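Local coordinates for CBS domain-containing protein CBSX2 (Arabidopsis thaliana, PDB 3SL7) that probably regulates the chloroplast thioredoxin system, and so plant development, through a single pair of CBS domains, at residues 45-50 with 139-144; 108-113 with 133-138; 122-127 with 145-150. One frame throughout, in Å; residues are numbered along the deposited sequence.

Interaction 1 (45-50 with 139-144); sequences DNWTLV and GKLIGI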
ATOM      1  N   ASP A  45      14.885  12.329 -17.009  1.00 39.49           N
ATOM      2  CA  ASP A  45      14.295  13.628 -17.304  1.00 46.08           C
ATOM      3  C   ASP A  45      13.248  13.589 -18.429  1.00 56.10           C
ATOM      4  O   ASP A  45      12.378  14.459 -18.506  1.00 62.77           O
ATOM      5  CB  ASP A  45      15.401  14.654 -17.603  1.00 50.63           C
ATOM      6  CG  ASP A  45      16.261  14.968 -16.378  1.00 68.45           C
ATOM      7  OD1 ASP A  45      15.792  14.749 -15.239  1.00 61.46           O
ATOM      8  OD2 ASP A  45      17.404  15.445 -16.556  1.00 56.28           O
ATOM      9  N   ASN A  46      13.319  12.576 -19.289  1.00 33.99           N
ATOM     10  CA  ASN A  46      12.403  12.465 -20.427  1.00 54.15           C
ATOM     11  C   ASN A  46      11.311  11.414 -20.229  1.00 51.88           C
ATOM     12  O   ASN A  46      10.656  11.001 -21.181  1.00 39.31           O
ATOM     13  CB  ASN A  46      13.166  12.175 -21.726  1.00 61.80           C
ATOM     14  CG  ASN A  46      14.258  13.186 -22.000  1.00 62.83           C
ATOM     15  OD1 ASN A  46      15.416  12.819 -22.195  1.00 66.76           O
ATOM     16  ND2 ASN A  46      13.898  14.468 -22.012  1.00 54.69           N
ATOM     17  N   TRP A  47      11.127  10.983 -18.987  1.00 35.41           N
ATOM     18  CA  TRP A  47      10.095  10.010 -18.648  1.00 29.81           C
ATOM     19  C   TRP A  47      10.389   8.604 -19.147  1.00 28.21           C
ATOM     20  O   TRP A  47       9.526   7.736 -19.103  1.00 32.42           O
ATOM     21  CB  TRP A  47       8.711  10.488 -19.106  1.00 44.46           C
ATOM     22  CG  TRP A  47       8.084  11.281 -18.036  1.00 46.64           C
ATOM     23  CD1 TRP A  47       8.351  12.578 -17.716  1.00 51.64           C
ATOM     24  CD2 TRP A  47       7.132  10.817 -17.083  1.00 41.89           C
ATOM     25  NE1 TRP A  47       7.604  12.957 -16.629  1.00 51.72           N
ATOM     26  CE2 TRP A  47       6.847  11.893 -16.220  1.00 51.85           C
ATOM     27  CE3 TRP A  47       6.479   9.600 -16.882  1.00 29.36           C
ATOM     28  CZ2 TRP A  47       5.938  11.790 -15.173  1.00 46.55           C
ATOM     29  CZ3 TRP A  47       5.582   9.495 -15.834  1.00 45.75           C
ATOM     30  CH2 TRP A  47       5.319  10.586 -14.995  1.00 52.44           C
ATOM     31  N   THR A  48      11.619   8.378 -19.595  1.00 30.32           N
ATOM     32  CA  THR A  48      12.064   7.020 -19.865  1.00 34.33           C
ATOM     33  C   THR A  48      12.145   6.265 -18.548  1.00 36.00           C
ATOM     34  O   THR A  48      12.740   6.752 -17.575  1.00 32.61           O
ATOM     35  CB  THR A  48      13.429   6.999 -20.551  1.00 36.82           C
ATOM     36  OG1 THR A  48      13.354   7.779 -21.749  1.00 40.14           O
ATOM     37  CG2 THR A  48      13.824   5.568 -20.899  1.00 32.55           C
ATOM     38  N   LEU A  49      11.531   5.086 -18.505  1.00 25.73           N
ATOM     39  CA  LEU A  49      11.560   4.254 -17.308  1.00 32.76           C
ATOM     40  C   LEU A  49      12.968   3.690 -17.182  1.00 36.74           C
ATOM     41  O   LEU A  49      13.458   3.034 -18.098  1.00 28.02           O
ATOM     42  CB  LEU A  49      10.531   3.132 -17.445  1.00 23.88           C
ATOM     43  CG  LEU A  49      10.156   2.207 -16.283  1.00 32.74           C
ATOM     44  CD1 LEU A  49      11.098   1.050 -16.202  1.00 39.77           C
ATOM     45  CD2 LEU A  49      10.099   2.965 -14.972  1.00 18.49           C
ATOM     46  N   VAL A  50      13.645   3.977 -16.073  1.00 25.46           N
ATOM     47  CA  VAL A  50      15.017   3.497 -15.906  1.00 22.88           C
ATOM     48  C   VAL A  50      15.175   2.493 -14.763  1.00 27.39           C
ATOM     49  O   VAL A  50      16.182   1.787 -14.676  1.00 24.98           O
ATOM     50  CB  VAL A  50      16.016   4.658 -15.734  1.00 32.81           C
ATOM     51  CG1 VAL A  50      15.902   5.623 -16.905  1.00 29.88           C
ATOM     52  CG2 VAL A  50      15.799   5.376 -14.393  1.00 28.43           C
ATOM     53  N   GLY A 139       9.677   3.381 -24.670  1.00 31.90           N
ATOM     54  CA  GLY A 139      10.183   3.052 -23.347  1.00 27.99           C
ATOM     55  C   GLY A 139       9.816   4.090 -22.302  1.00 30.13           C
ATOM     56  O   GLY A 139      10.305   4.044 -21.178  1.00 29.29           O
ATOM     57  N   LYS A 140       8.946   5.025 -22.667  1.00 31.26           N
ATOM     58  CA  LYS A 140       8.418   6.004 -21.717  1.00 28.78           C
ATOM     59  C   LYS A 140       7.393   5.370 -20.786  1.00 28.83           C
ATOM     60  O   LYS A 140       6.554   4.584 -21.214  1.00 26.70           O
ATOM     61  CB  LYS A 140       7.756   7.178 -22.444  1.00 37.24           C
ATOM     62  CG  LYS A 140       8.634   7.872 -23.468  1.00 50.05           C
ATOM     63  CD  LYS A 140       9.997   8.219 -22.895  1.00 41.59           C
ATOM     64  CE  LYS A 140      10.793   9.084 -23.865  1.00 46.25           C
ATOM     65  NZ  LYS A 140      10.103  10.383 -24.109  1.00 52.90           N
ATOM     66  N   LEU A 141       7.457   5.730 -19.508  1.00 23.99           N
ATOM     67  CA  LEU A 141       6.502   5.247 -18.526  1.00 26.29           C
ATOM     68  C   LEU A 141       5.124   5.825 -18.820  1.00 25.48           C
ATOM     69  O   LEU A 141       4.957   7.039 -18.814  1.00 27.73           O
ATOM     70  CB  LEU A 141       6.939   5.702 -17.139  1.00 29.09           C
ATOM     71  CG  LEU A 141       6.039   5.252 -16.005  1.00 30.55           C
ATOM     72  CD1 LEU A 141       6.024   3.738 -15.980  1.00 24.11           C
ATOM     73  CD2 LEU A 141       6.552   5.819 -14.672  1.00 27.04           C
ATOM     74  N   ILE A 142       4.138   4.972 -19.083  1.00 25.56           N
ATOM     75  CA  ILE A 142       2.801   5.485 -19.382  1.00 25.99           C
ATOM     76  C   ILE A 142       1.778   5.011 -18.363  1.00 23.33           C
ATOM     77  O   ILE A 142       0.644   5.476 -18.326  1.00 31.95           O
ATOM     78  CB  ILE A 142       2.337   5.131 -20.809  1.00 22.15           C
ATOM     79  CG1 ILE A 142       2.334   3.618 -21.022  1.00 24.94           C
ATOM     80  CG2 ILE A 142       3.219   5.814 -21.841  1.00 22.90           C
ATOM     81  CD1 ILE A 142       1.697   3.192 -22.368  1.00 31.28           C
ATOM     82  N   GLY A 143       2.191   4.085 -17.510  1.00 28.98           N
ATOM     83  CA  GLY A 143       1.304   3.617 -16.473  1.00 26.23           C
ATOM     84  C   GLY A 143       1.979   2.581 -15.615  1.00 31.08           C
ATOM     85  O   GLY A 143       3.142   2.246 -15.806  1.00 22.45           O
ATOM     86  N   ILE A 144       1.234   2.052 -14.664  1.00 22.59           N
ATOM     87  CA  ILE A 144       1.736   0.947 -13.891  1.00 25.12           C
ATOM     88  C   ILE A 144       0.591  -0.022 -13.647  1.00 25.44           C
ATOM     89  O   ILE A 144      -0.558   0.390 -13.488  1.00 29.59           O
ATOM     90  CB  ILE A 144       2.417   1.446 -12.563  1.00 24.90           C
ATOM     91  CG1 ILE A 144       3.226   0.337 -11.912  1.00 38.78           C
ATOM     92  CG2 ILE A 144       1.397   2.001 -11.571  1.00 34.97           C
ATOM     93  CD1 ILE A 144       4.267   0.869 -10.930  1.00 46.80           C
TER
HETATM   94  O   HOH W   1      12.267   2.415 -20.649  1.00 28.12           O
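Lys140 reaches over the turn at Asn46–Thr48 and fixes its tip to a backbone carbonyl. Its CB stands 3.8 Å from Trp47 O. CG is set anti to the carbonyl carbon (chi1 -54°), and a bend at chi2 (-50°) puts CD 3.3 Å from Asn46 O. CD also lies 3.6 Å from Thr48 OG1, and CE makes similar approaches to both oxygens. NZ then donates to Asn46 O at 3.0 Å, approaching in the carbonyl plane. A long, flexible chain ending in a strong donor suits this place, since it can reach Asn46 O in the neighbouring turn while its methylenes lie beside the threonine. An alanine here would probably leave Asn46 O without its lysine donor and Thr48 OG1 without the methylenes CD and CE beside it.

The backbones themselves bridge once, at Thr48 and Lys140. Leu141 N donates to Trp47 O at 2.9 Å, and Leu49 N donates to Gly139 O at 3.1 Å. The two turns belong to equivalent beta hairpins, one in each CBS domain, and the matched bonds suggest the pseudo-twofold pairing of a CBS pair. Trp47 and Gly139 hold corresponding places, both with positive phi, a backbone shape that comes easily to glycine. Gly139 O has a second donor as well: a water 2.6 Å away links it to Leu49 O.

Leu141 is buried, while the indole of Trp47 stays partly exposed; the two side chains cross obliquely, with Trp47 CE3 3.9 Å from Leu141 CB and CZ3 near CD2. Such a broad indole can lie against a leucine and still meet Arg13, which forms a cation-pi contact with it. Leu141 also touches Pro41 and Ile43, while Leu49 packs on Pro108, Pro133 and Val135.

Interaction 2 (108-113 with 133-138); sequences PLVVRD and PVVDAD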
ATOM      1  N   PRO A 108      13.798  -2.858 -14.933  1.00 32.71           N
ATOM      2  CA  PRO A 108      12.818  -3.778 -14.345  1.00 32.09           C
ATOM      3  C   PRO A 108      11.975  -4.443 -15.429  1.00 30.67           C
ATOM      4  O   PRO A 108      12.042  -4.036 -16.599  1.00 27.04           O
ATOM      5  CB  PRO A 108      11.946  -2.854 -13.477  1.00 35.98           C
ATOM      6  CG  PRO A 108      12.048  -1.515 -14.136  1.00 40.07           C
ATOM      7  CD  PRO A 108      13.460  -1.444 -14.673  1.00 42.10           C
ATOM      8  N   LEU A 109      11.222  -5.464 -15.032  1.00 35.20           N
ATOM      9  CA  LEU A 109      10.214  -6.067 -15.882  1.00 44.19           C
ATOM     10  C   LEU A 109       9.182  -5.020 -16.202  1.00 25.53           C
ATOM     11  O   LEU A 109       8.690  -4.334 -15.308  1.00 37.86           O
ATOM     12  CB  LEU A 109       9.522  -7.219 -15.153  1.00 54.15           C
ATOM     13  CG  LEU A 109      10.248  -8.559 -15.170  1.00 71.63           C
ATOM     14  CD1 LEU A 109       9.386  -9.633 -14.505  1.00 83.70           C
ATOM     15  CD2 LEU A 109      10.593  -8.924 -16.616  1.00 44.08           C
ATOM     16  N   VAL A 110       8.839  -4.903 -17.482  1.00 36.04           N
ATOM     17  CA  VAL A 110       7.742  -4.029 -17.879  1.00 22.59           C
ATOM     18  C   VAL A 110       6.773  -4.706 -18.850  1.00 30.22           C
ATOM     19  O   VAL A 110       7.082  -5.741 -19.454  1.00 32.56           O
ATOM     20  CB  VAL A 110       8.233  -2.721 -18.536  1.00 35.15           C
ATOM     21  CG1 VAL A 110       9.271  -2.006 -17.652  1.00 21.35           C
ATOM     22  CG2 VAL A 110       8.790  -2.997 -19.926  1.00 33.97           C
ATOM     23  N   VAL A 111       5.597  -4.110 -19.003  1.00 29.18           N
ATOM     24  CA  VAL A 111       4.639  -4.589 -19.983  1.00 21.84           C
ATOM     25  C   VAL A 111       4.247  -3.419 -20.865  1.00 28.26           C
ATOM     26  O   VAL A 111       4.675  -2.288 -20.630  1.00 23.84           O
ATOM     27  CB  VAL A 111       3.385  -5.172 -19.315  1.00 28.47           C
ATOM     28  CG1 VAL A 111       3.737  -6.434 -18.542  1.00 32.60           C
ATOM     29  CG2 VAL A 111       2.751  -4.143 -18.396  1.00 33.61           C
ATOM     30  N   ARG A 112       3.461  -3.708 -21.898  1.00 28.86           N
ATOM     31  CA  ARG A 112       2.926  -2.681 -22.779  1.00 27.21           C
ATOM     32  C   ARG A 112       1.423  -2.578 -22.501  1.00 22.10           C
ATOM     33  O   ARG A 112       0.860  -3.464 -21.867  1.00 27.00           O
ATOM     34  CB  ARG A 112       3.186  -3.117 -24.216  1.00 27.90           C
ATOM     35  CG  ARG A 112       4.653  -3.472 -24.416  1.00 31.99           C
ATOM     36  CD  ARG A 112       5.459  -2.207 -24.366  1.00 31.99           C
ATOM     37  NE  ARG A 112       5.108  -1.466 -25.555  1.00 42.59           N
ATOM     38  CZ  ARG A 112       5.841  -1.482 -26.656  1.00 41.10           C
ATOM     39  NH1 ARG A 112       7.001  -2.138 -26.670  1.00 61.50           N
ATOM     40  NH2 ARG A 112       5.430  -0.810 -27.709  1.00 36.63           N
ATOM     41  N   ASP A 113       0.753  -1.524 -22.967  1.00 24.70           N
ATOM     42  CA  ASP A 113      -0.690  -1.470 -22.738  1.00 31.18           C
ATOM     43  C   ASP A 113      -1.430  -2.588 -23.482  1.00 35.90           C
ATOM     44  O   ASP A 113      -2.536  -2.973 -23.101  1.00 27.85           O
ATOM     45  CB  ASP A 113      -1.288  -0.093 -23.071  1.00 31.57           C
ATOM     46  CG  ASP A 113      -1.026   0.349 -24.493  1.00 31.38           C
ATOM     47  OD1 ASP A 113      -0.741  -0.494 -25.379  1.00 27.26           O
ATOM     48  OD2 ASP A 113      -1.120   1.569 -24.720  1.00 30.79           O
ATOM     49  N   PRO A 133       5.677  -1.664 -14.358  1.00 26.56           N
ATOM     50  CA  PRO A 133       5.591  -0.400 -15.082  1.00 18.28           C
ATOM     51  C   PRO A 133       5.056  -0.704 -16.482  1.00 24.75           C
ATOM     52  O   PRO A 133       5.363  -1.758 -17.042  1.00 23.28           O
ATOM     53  CB  PRO A 133       7.046   0.062 -15.158  1.00 24.97           C
ATOM     54  CG  PRO A 133       7.722  -0.598 -13.977  1.00 32.20           C
ATOM     55  CD  PRO A 133       7.038  -1.945 -13.873  1.00 34.07           C
ATOM     56  N   VAL A 134       4.252   0.190 -17.030  1.00 22.58           N
ATOM     57  CA  VAL A 134       3.779   0.022 -18.409  1.00 20.90           C
ATOM     58  C   VAL A 134       4.475   1.082 -19.236  1.00 22.74           C
ATOM     59  O   VAL A 134       4.453   2.266 -18.889  1.00 31.02           O
ATOM     60  CB  VAL A 134       2.260   0.181 -18.513  1.00 24.30           C
ATOM     61  CG1 VAL A 134       1.760  -0.260 -19.907  1.00 24.12           C
ATOM     62  CG2 VAL A 134       1.577  -0.627 -17.427  1.00 25.89           C
ATOM     63  N   VAL A 135       5.119   0.654 -20.316  1.00 23.95           N
ATOM     64  CA  VAL A 135       5.812   1.575 -21.191  1.00 17.33           C
ATOM     65  C   VAL A 135       5.209   1.620 -22.596  1.00 26.05           C
ATOM     66  O   VAL A 135       4.473   0.718 -23.013  1.00 26.56           O
ATOM     67  CB  VAL A 135       7.312   1.230 -21.282  1.00 28.76           C
ATOM     68  CG1 VAL A 135       7.956   1.283 -19.886  1.00 21.86           C
ATOM     69  CG2 VAL A 135       7.502  -0.142 -21.899  1.00 30.08           C
ATOM     70  N   ASP A 136       5.521   2.688 -23.318  1.00 28.68           N
ATOM     71  CA  ASP A 136       5.159   2.797 -24.720  1.00 30.07           C
ATOM     72  C   ASP A 136       6.319   2.362 -25.595  1.00 32.42           C
ATOM     73  O   ASP A 136       7.306   1.860 -25.092  1.00 27.56           O
ATOM     74  CB  ASP A 136       4.729   4.218 -25.067  1.00 27.29           C
ATOM     75  CG  ASP A 136       5.859   5.224 -24.958  1.00 42.69           C
ATOM     76  OD1 ASP A 136       7.052   4.842 -24.855  1.00 28.49           O
ATOM     77  OD2 ASP A 136       5.537   6.424 -24.984  1.00 31.57           O
ATOM     78  N   ALA A 137       6.196   2.566 -26.908  1.00 24.58           N
ATOM     79  CA  ALA A 137       7.148   2.000 -27.854  1.00 35.54           C
ATOM     80  C   ALA A 137       8.503   2.673 -27.715  1.00 32.43           C
ATOM     81  O   ALA A 137       9.519   2.147 -28.163  1.00 48.54           O
ATOM     82  CB  ALA A 137       6.626   2.141 -29.285  1.00 30.46           C
ATOM     83  N   ASP A 138       8.490   3.845 -27.090  1.00 29.47           N
ATOM     84  CA  ASP A 138       9.697   4.600 -26.786  1.00 34.62           C
ATOM     85  C   ASP A 138      10.245   4.339 -25.389  1.00 42.52           C
ATOM     86  O   ASP A 138      11.162   5.024 -24.956  1.00 35.10           O
ATOM     87  CB  ASP A 138       9.412   6.086 -26.897  1.00 36.97           C
ATOM     88  CG  ASP A 138       9.404   6.558 -28.312  1.00 55.54           C
ATOM     89  OD1 ASP A 138      10.213   6.022 -29.101  1.00 57.77           O
ATOM     90  OD2 ASP A 138       8.585   7.445 -28.634  1.00 80.37           O
TER
HETATM   91  O   HOH W   2       2.281   0.326 -24.507  1.00 22.32           O
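Val111 serves Pro133 and Val135 with both of its backbone polar groups. Its N donates to Pro133 O at 3.1 Å, and its O accepts from Val135 N at 3.0 Å; both bonds are nearly straight. The same oxygen also receives a CA-H...O contact from Val134 CA at 3.3 Å. Pro133 has no N-H to give, and this pairing uses only its carbonyl. Farther along, a water takes over: it accepts from Asp113 N at 2.9 Å and donates to Val135 O at 2.7 Å. Arg112 N turns instead to Thr115 OG1.

Bends at chi2 and chi3 of Arg112 place CD, 3.8 Å from Val135 CG2, and NE, which makes no hydrogen bond to Val135 O. Asp136 O lies 3.9 Å above the guanidinium plane of Arg112, over its centre. Asp136 OD1 is occupied by Lys140 N and, weakly, by Asp138 N.

Branched valines suit extended backbone: Val110 CG2 meets Val135 CG2 at 3.7 Å, and Val111 and Val134 share the face turned to Val6 of helix 6-9. A short, weakly bonded strand 111-112 parallel to strand 131-135, joined to it through helix 117-124, is typical of the beta-alpha-beta crossover in the CBS fold.

Interaction 3 (122-127 with 145-150); sequences RLLLET and LTRGNV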
ATOM      1  N   ARG A 122       0.202 -12.748 -14.186  1.00 36.54           N
ATOM      2  CA  ARG A 122       1.175 -13.768 -13.822  1.00 42.15           C
ATOM      3  C   ARG A 122       2.509 -13.127 -13.448  1.00 35.78           C
ATOM      4  O   ARG A 122       3.127 -13.482 -12.446  1.00 39.10           O
ATOM      5  CB  ARG A 122       1.361 -14.708 -15.016  1.00 38.85           C
ATOM      6  CG  ARG A 122       1.790 -16.122 -14.679  1.00 65.54           C
ATOM      7  CD  ARG A 122       1.454 -17.059 -15.842  1.00 62.94           C
ATOM      8  NE  ARG A 122       0.026 -17.024 -16.159  1.00 70.33           N
ATOM      9  CZ  ARG A 122      -0.584 -17.855 -16.999  1.00 77.22           C
ATOM     10  NH1 ARG A 122       0.108 -18.801 -17.619  1.00 97.09           N
ATOM     11  NH2 ARG A 122      -1.891 -17.743 -17.215  1.00 68.02           N
ATOM     12  N   LEU A 123       2.937 -12.173 -14.269  1.00 34.55           N
ATOM     13  CA  LEU A 123       4.218 -11.505 -14.097  1.00 37.09           C
ATOM     14  C   LEU A 123       4.292 -10.703 -12.815  1.00 31.35           C
ATOM     15  O   LEU A 123       5.342 -10.647 -12.184  1.00 42.61           O
ATOM     16  CB  LEU A 123       4.461 -10.550 -15.256  1.00 48.71           C
ATOM     17  CG  LEU A 123       5.474 -10.754 -16.387  1.00 49.93           C
ATOM     18  CD1 LEU A 123       6.762 -11.514 -16.035  1.00 42.92           C
ATOM     19  CD2 LEU A 123       4.846 -11.152 -17.726  1.00 68.02           C
ATOM     20  N   LEU A 124       3.195 -10.044 -12.455  1.00 36.51           N
ATOM     21  CA  LEU A 124       3.159  -9.267 -11.220  1.00 40.26           C
ATOM     22  C   LEU A 124       3.793 -10.058 -10.100  1.00 40.14           C
ATOM     23  O   LEU A 124       4.524  -9.519  -9.276  1.00 52.85           O
ATOM     24  CB  LEU A 124       1.726  -8.948 -10.815  1.00 42.76           C
ATOM     25  CG  LEU A 124       1.091  -7.701 -11.395  1.00 45.68           C
ATOM     26  CD1 LEU A 124      -0.338  -7.566 -10.874  1.00 39.34           C
ATOM     27  CD2 LEU A 124       1.914  -6.505 -11.014  1.00 39.10           C
ATOM     28  N   LEU A 125       3.493 -11.348 -10.070  1.00 45.72           N
ATOM     29  CA  LEU A 125       3.949 -12.191  -8.977  1.00 42.98           C
ATOM     30  C   LEU A 125       5.389 -12.672  -9.139  1.00 53.58           C
ATOM     31  O   LEU A 125       5.944 -13.287  -8.233  1.00 51.43           O
ATOM     32  CB  LEU A 125       3.009 -13.385  -8.814  1.00 55.81           C
ATOM     33  CG  LEU A 125       1.567 -13.078  -8.390  1.00 72.37           C
ATOM     34  CD1 LEU A 125       0.874 -12.183  -9.386  1.00 62.59           C
ATOM     35  CD2 LEU A 125       0.777 -14.361  -8.207  1.00 85.91           C
ATOM     36  N   GLU A 126       5.999 -12.396 -10.284  1.00 59.82           N
ATOM     37  CA  GLU A 126       7.360 -12.871 -10.513  1.00 63.15           C
ATOM     38  C   GLU A 126       8.411 -11.793 -10.248  1.00 60.98           C
ATOM     39  O   GLU A 126       9.610 -12.076 -10.257  1.00 66.29           O
ATOM     40  CB  GLU A 126       7.511 -13.465 -11.920  1.00 67.06           C
ATOM     41  CG  GLU A 126       6.753 -14.778 -12.121  1.00 80.69           C
ATOM     42  CD  GLU A 126       6.817 -15.293 -13.556  1.00100.41           C
ATOM     43  OE1 GLU A 126       7.626 -14.766 -14.350  1.00100.01           O
ATOM     44  OE2 GLU A 126       6.052 -16.227 -13.888  1.00112.53           O
ATOM     45  N   THR A 127       7.957 -10.566  -9.995  1.00 56.69           N
ATOM     46  CA  THR A 127       8.861  -9.460  -9.682  1.00 54.78           C
ATOM     47  C   THR A 127       8.731  -9.058  -8.210  1.00 51.92           C
ATOM     48  O   THR A 127       7.610  -8.959  -7.705  1.00 49.69           O
ATOM     49  CB  THR A 127       8.562  -8.242 -10.577  1.00 52.80           C
ATOM     50  OG1 THR A 127       9.344  -7.123 -10.140  1.00 70.03           O
ATOM     51  CG2 THR A 127       7.090  -7.870 -10.495  1.00 49.91           C
ATOM     52  N   LEU A 145       0.898  -1.314 -13.672  1.00 21.98           N
ATOM     53  CA  LEU A 145      -0.078  -2.329 -13.290  1.00 23.15           C
ATOM     54  C   LEU A 145       0.227  -2.827 -11.885  1.00 24.50           C
ATOM     55  O   LEU A 145       1.317  -3.339 -11.615  1.00 26.91           O
ATOM     56  CB  LEU A 145      -0.062  -3.511 -14.262  1.00 26.20           C
ATOM     57  CG  LEU A 145      -1.187  -4.527 -14.024  1.00 34.76           C
ATOM     58  CD1 LEU A 145      -2.549  -3.923 -14.415  1.00 26.67           C
ATOM     59  CD2 LEU A 145      -0.930  -5.819 -14.800  1.00 28.18           C
ATOM     60  N   THR A 146      -0.750  -2.689 -11.001  1.00 24.38           N
ATOM     61  CA  THR A 146      -0.592  -3.102  -9.620  1.00 28.47           C
ATOM     62  C   THR A 146      -1.503  -4.285  -9.375  1.00 34.08           C
ATOM     63  O   THR A 146      -2.408  -4.529 -10.156  1.00 28.23           O
ATOM     64  CB  THR A 146      -1.022  -1.982  -8.665  1.00 27.04           C
ATOM     65  OG1 THR A 146      -2.442  -1.805  -8.755  1.00 30.83           O
ATOM     66  CG2 THR A 146      -0.331  -0.660  -9.031  1.00 27.65           C
ATOM     67  N   ARG A 147      -1.286  -5.003  -8.278  1.00 26.72           N
ATOM     68  CA  ARG A 147      -2.172  -6.102  -7.928  1.00 28.21           C
ATOM     69  C   ARG A 147      -3.591  -5.581  -7.753  1.00 36.69           C
ATOM     70  O   ARG A 147      -4.556  -6.233  -8.153  1.00 34.28           O
ATOM     71  CB  ARG A 147      -1.689  -6.811  -6.666  1.00 32.75           C
ATOM     72  CG  ARG A 147      -0.481  -7.705  -6.891  1.00 48.89           C
ATOM     73  CD  ARG A 147       0.023  -8.297  -5.581  1.00 69.37           C
ATOM     74  NE  ARG A 147      -1.023  -9.018  -4.857  1.00 78.59           N
ATOM     75  CZ  ARG A 147      -1.456 -10.234  -5.182  1.00 83.17           C
ATOM     76  NH1 ARG A 147      -0.944 -10.865  -6.234  1.00 78.09           N
ATOM     77  NH2 ARG A 147      -2.407 -10.819  -4.460  1.00 72.70           N
ATOM     78  N   GLY A 148      -3.709  -4.394  -7.166  1.00 30.55           N
ATOM     79  CA  GLY A 148      -4.996  -3.742  -7.012  1.00 30.30           C
ATOM     80  C   GLY A 148      -5.709  -3.495  -8.336  1.00 32.65           C
ATOM     81  O   GLY A 148      -6.922  -3.642  -8.424  1.00 31.57           O
ATOM     82  N   ASN A 149      -4.964  -3.093  -9.363  1.00 31.17           N
ATOM     83  CA  ASN A 149      -5.541  -2.934 -10.692  1.00 31.50           C
ATOM     84  C   ASN A 149      -6.102  -4.254 -11.193  1.00 34.37           C
ATOM     85  O   ASN A 149      -7.152  -4.286 -11.821  1.00 31.29           O
ATOM     86  CB  ASN A 149      -4.499  -2.445 -11.702  1.00 25.20           C
ATOM     87  CG  ASN A 149      -4.057  -1.026 -11.454  1.00 29.83           C
ATOM     88  OD1 ASN A 149      -4.805  -0.220 -10.891  1.00 32.97           O
ATOM     89  ND2 ASN A 149      -2.830  -0.702 -11.890  1.00 19.20           N
ATOM     90  N   VAL A 150      -5.378  -5.341 -10.937  1.00 32.23           N
ATOM     91  CA  VAL A 150      -5.783  -6.647 -11.445  1.00 27.40           C
ATOM     92  C   VAL A 150      -7.041  -7.110 -10.727  1.00 33.91           C
ATOM     93  O   VAL A 150      -7.953  -7.648 -11.340  1.00 29.63           O
ATOM     94  CB  VAL A 150      -4.657  -7.694 -11.303  1.00 29.86           C
ATOM     95  CG1 VAL A 150      -5.154  -9.073 -11.725  1.00 22.10           C
ATOM     96  CG2 VAL A 150      -3.437  -7.281 -12.131  1.00 29.65           C
TER
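Leu124 drives its two methyl groups into the junction where strand 141-146 turns into helix 147-159. CD1 and Val150 CG2 meet tip to tip at 3.4 Å, tighter than usual for two carbons. The same methyl sits 3.8 Å from Arg147 CA, and it also touches Thr146 O and, more loosely, Leu145 CD2. The other branch, CD2, lies 3.3 Å from Leu145 O. CG is anti to the carbonyl carbon (chi1 -87°) and CD1 continues away from CA in an extended line (chi2 180°), carrying that methyl across to the valine. A leucine suits the place because its forked end can enter the junction at two points, whereas the beta-branched valine keeps its own methyls close to the helix.

This is the way the two helices of a CBS domain come together over one face of its sheet: the last part of the helix that carries Leu124 lies against the start of helix 147-159, and Leu145 and Val150 reach back to Ala120 and Ala121. Thr146 is the N-cap of that last helix, its OG1 accepting from Asn149 N at 2.9 Å. Threonine fits because its hydroxyl can satisfy an amide of the first turn. The Asn149 side chain has bonds of its own, one of them from ND2 to Thr11 OG1. An acetate ion, probably from the crystallisation liquor, is bound about 4 Å from the threonine side chain.

At the outer side Arg147 turns back through a bend at chi3 (55°), and Leu125 CD1 meets the edge of its guanidinium, 3.9 Å from NH1. The second subunit adds to this end: Trp82 of that chain makes a cation-pi contact with Arg147, and Lys83 and Phe85 of the second subunit pack on Leu125 and Val150.

Interaction 1 is a surface contact joining the two CBS domains, whereas interactions 2 and 3 are partly buried and lie within the second. Strand 141-146 serves both interaction 1 and interaction 3; its neighbour 131-135, bonded to it through Val134, belongs to interaction 2. The chemistry changes with place. Between the domains, turns trade backbone bonds, with a lysine tip added. Within the sheet, backbone bonds between parallel strands, and a water, hold the segments, with valines packed alongside. Where helix meets junction, no hydrogen bond crosses, and aliphatic methyls, with one arginine edge, make the contact. Leu109 touches Leu123, tying interaction 2 to interaction 3, and interaction 3 also meets the second subunit.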